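Local coordinates for flavoprotein (Thermotoga maritima, PDB 5V8S) that probably transfers electrons as an FMN-binding flavo-diiron oxidoreductase, with a mu-oxo-diiron centre held in its metallo-beta-lactamase-like part, at residues 178-183 with 207-212. The protein carries 1 engineered substitution. Numbering follows the deposited sequence.
With FEO (mu-oxo-diiron), chain C.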
loop_
_atom_site.group_PDB
_atom_site.type_symbol
_atom_site.label_atom_id
_atom_site.label_comp_id
_atom_site.label_asym_id
_atom_site.label_seq_id
_atom_site.Cartn_x
_atom_site.Cartn_y
_atom_site.Cartn_z
ATOM N N SER A 178 -26.022 16.504 10.154
ATOM C CA SER A 178 -25.116 16.763 9.052
ATOM C C SER A 178 -24.450 15.521 8.482
ATOM O O SER A 178 -23.672 15.648 7.537
ATOM C CB SER A 178 -24.035 17.752 9.501
ATOM O OG SER A 178 -23.395 17.290 10.667
ATOM N N CYS A 179 -24.712 14.340 9.039
ATOM C CA CYS A 179 -24.136 13.086 8.558
ATOM C C CYS A 179 -22.608 13.167 8.431
ATOM O O CYS A 179 -21.945 13.415 9.427
ATOM C CB CYS A 179 -24.826 12.594 7.287
ATOM S SG CYS A 179 -24.611 10.817 7.071
ATOM N N ASP A 180 -22.014 12.985 7.245
ATOM C CA ASP A 180 -20.546 12.994 7.169
ATOM C C ASP A 180 -19.945 14.363 7.420
ATOM O O ASP A 180 -18.766 14.442 7.798
ATOM C CB ASP A 180 -20.033 12.552 5.799
ATOM C CG ASP A 180 -20.185 11.052 5.544
ATOM O OD1 ASP A 180 -20.562 10.309 6.474
ATOM O OD2 ASP A 180 -19.944 10.622 4.396
ATOM N N VAL A 181 -20.706 15.430 7.208
ATOM C CA VAL A 181 -20.204 16.785 7.387
ATOM C C VAL A 181 -20.068 17.028 8.888
ATOM O O VAL A 181 -21.061 17.074 9.616
ATOM C CB VAL A 181 -21.130 17.809 6.724
ATOM C CG1 VAL A 181 -20.616 19.222 6.960
ATOM C CG2 VAL A 181 -21.260 17.527 5.230
ATOM N N GLY A 182 -18.840 17.171 9.360
ATOM C CA GLY A 182 -18.588 17.326 10.777
ATOM C C GLY A 182 -18.236 16.044 11.494
ATOM O O GLY A 182 -18.054 16.064 12.722
ATOM N N GLY A 183 -18.080 14.940 10.763
ATOM C CA GLY A 183 -17.687 13.695 11.379
ATOM C C GLY A 183 -16.200 13.621 11.675
ATOM O O GLY A 183 -15.416 14.456 11.252
ATOM N N THR A 207 -9.340 15.701 11.608
ATOM C CA THR A 207 -8.513 16.026 10.452
ATOM C C THR A 207 -8.264 14.787 9.603
ATOM O O THR A 207 -8.344 14.839 8.370
ATOM C CB THR A 207 -7.185 16.612 10.913
ATOM O OG1 THR A 207 -7.464 17.795 11.668
ATOM C CG2 THR A 207 -6.325 16.973 9.708
ATOM N N LYS A 208 -7.948 13.666 10.251
ATOM C CA LYS A 208 -7.711 12.421 9.526
ATOM C C LYS A 208 -8.928 12.019 8.699
ATOM O O LYS A 208 -8.789 11.597 7.545
ATOM C CB LYS A 208 -7.358 11.331 10.534
ATOM C CG LYS A 208 -6.880 10.020 9.941
ATOM C CD LYS A 208 -6.573 9.059 11.097
ATOM C CE LYS A 208 -6.195 7.673 10.672
ATOM N NZ LYS A 208 -5.897 6.821 11.869
ATOM N N TYR A 209 -10.127 12.133 9.283
ATOM C CA TYR A 209 -11.378 11.856 8.578
ATOM C C TYR A 209 -11.575 12.809 7.402
ATOM O O TYR A 209 -11.901 12.385 6.287
ATOM C CB TYR A 209 -12.545 11.969 9.574
ATOM C CG TYR A 209 -13.885 11.756 8.929
ATOM C CD1 TYR A 209 -14.389 10.477 8.762
ATOM C CD2 TYR A 209 -14.655 12.835 8.478
ATOM C CE1 TYR A 209 -15.621 10.268 8.163
ATOM C CE2 TYR A 209 -15.866 12.629 7.877
ATOM C CZ TYR A 209 -16.338 11.339 7.717
ATOM O OH TYR A 209 -17.555 11.138 7.106
ATOM N N ILE A 210 -11.393 14.109 7.627
ATOM C CA ILE A 210 -11.570 15.078 6.550
ATOM C C ILE A 210 -10.706 14.719 5.359
ATOM O O ILE A 210 -11.176 14.664 4.219
ATOM C CB ILE A 210 -11.259 16.507 7.032
ATOM C CG1 ILE A 210 -12.283 16.977 8.048
ATOM C CG2 ILE A 210 -11.234 17.451 5.847
ATOM C CD1 ILE A 210 -11.846 18.241 8.791
ATOM N N VAL A 211 -9.413 14.529 5.595
ATOM C CA VAL A 211 -8.498 14.343 4.472
ATOM C C VAL A 211 -8.805 13.037 3.743
ATOM O O VAL A 211 -8.919 13.005 2.509
ATOM C CB VAL A 211 -7.026 14.420 4.918
ATOM C CG1 VAL A 211 -6.101 14.214 3.707
ATOM C CG2 VAL A 211 -6.706 15.768 5.583
ATOM N N THR A 212 -8.953 11.942 4.496
ATOM C CA THR A 212 -9.146 10.638 3.869
ATOM C C THR A 212 -10.484 10.518 3.155
ATOM O O THR A 212 -10.540 9.937 2.069
ATOM C CB THR A 212 -8.967 9.477 4.855
ATOM O OG1 THR A 212 -9.888 9.575 5.947
ATOM C CG2 THR A 212 -7.518 9.398 5.351
HETATM FE FE1 FEO C . -19.868 8.870 3.283
HETATM FE FE2 FEO C . -20.321 8.176 6.590
HETATM O O FEO C . -20.543 7.899 4.744
HETATM O O HOH W 1 -18.098 8.428 6.182
HETATM O O HOH W 2 -17.966 8.268 4.229
#
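Tyr209 turns its CG away from the backbone N (chi1 178°), which carries its ring from the helix toward the paired turns of 178-183, while Asp180, whose CG lies anti to its own carbonyl carbon (chi1 -73°), extends its carboxylate to the two irons. Asp180 bridges the pair, OD2 2.1 Å from iron FE1 and OD1 2.1 Å from iron FE2; His97, Glu99 and His163 join it on iron FE1, Asp101, His240 and the engineered Asp102 on iron FE2. The two side chains meet nearly at a right angle, the carboxylate and ring planes being 78° apart. Tyr209 OH lies 3.1 Å from Asp180 CG, but its approach to OD1 is too poorly angled for a hydrogen bond. The hydroxyl probably reaches instead the oxygen modelled on iron FE2, which would make Tyr209 a second-shell residue; the oxygens modelled on the two irons are too close to be separate waters. Farther back along the ring, Gly183 C lies over one face, with Gly183 O 3.3 Å from Tyr209 CD2, whereas Asp180 O is at the edge, 3.4 Å from Tyr209 CE2. A type II' turn (178-181) and a type II turn (180-183) overlap at Asp180 and Val181, the first braced by Ser178 OG donating to Val181 O (2.6 Å). This buried contact joins the turns following strand 175-179, beside strand 235-238, to helix 196-214, which packs against helices 248-260 and 310-316.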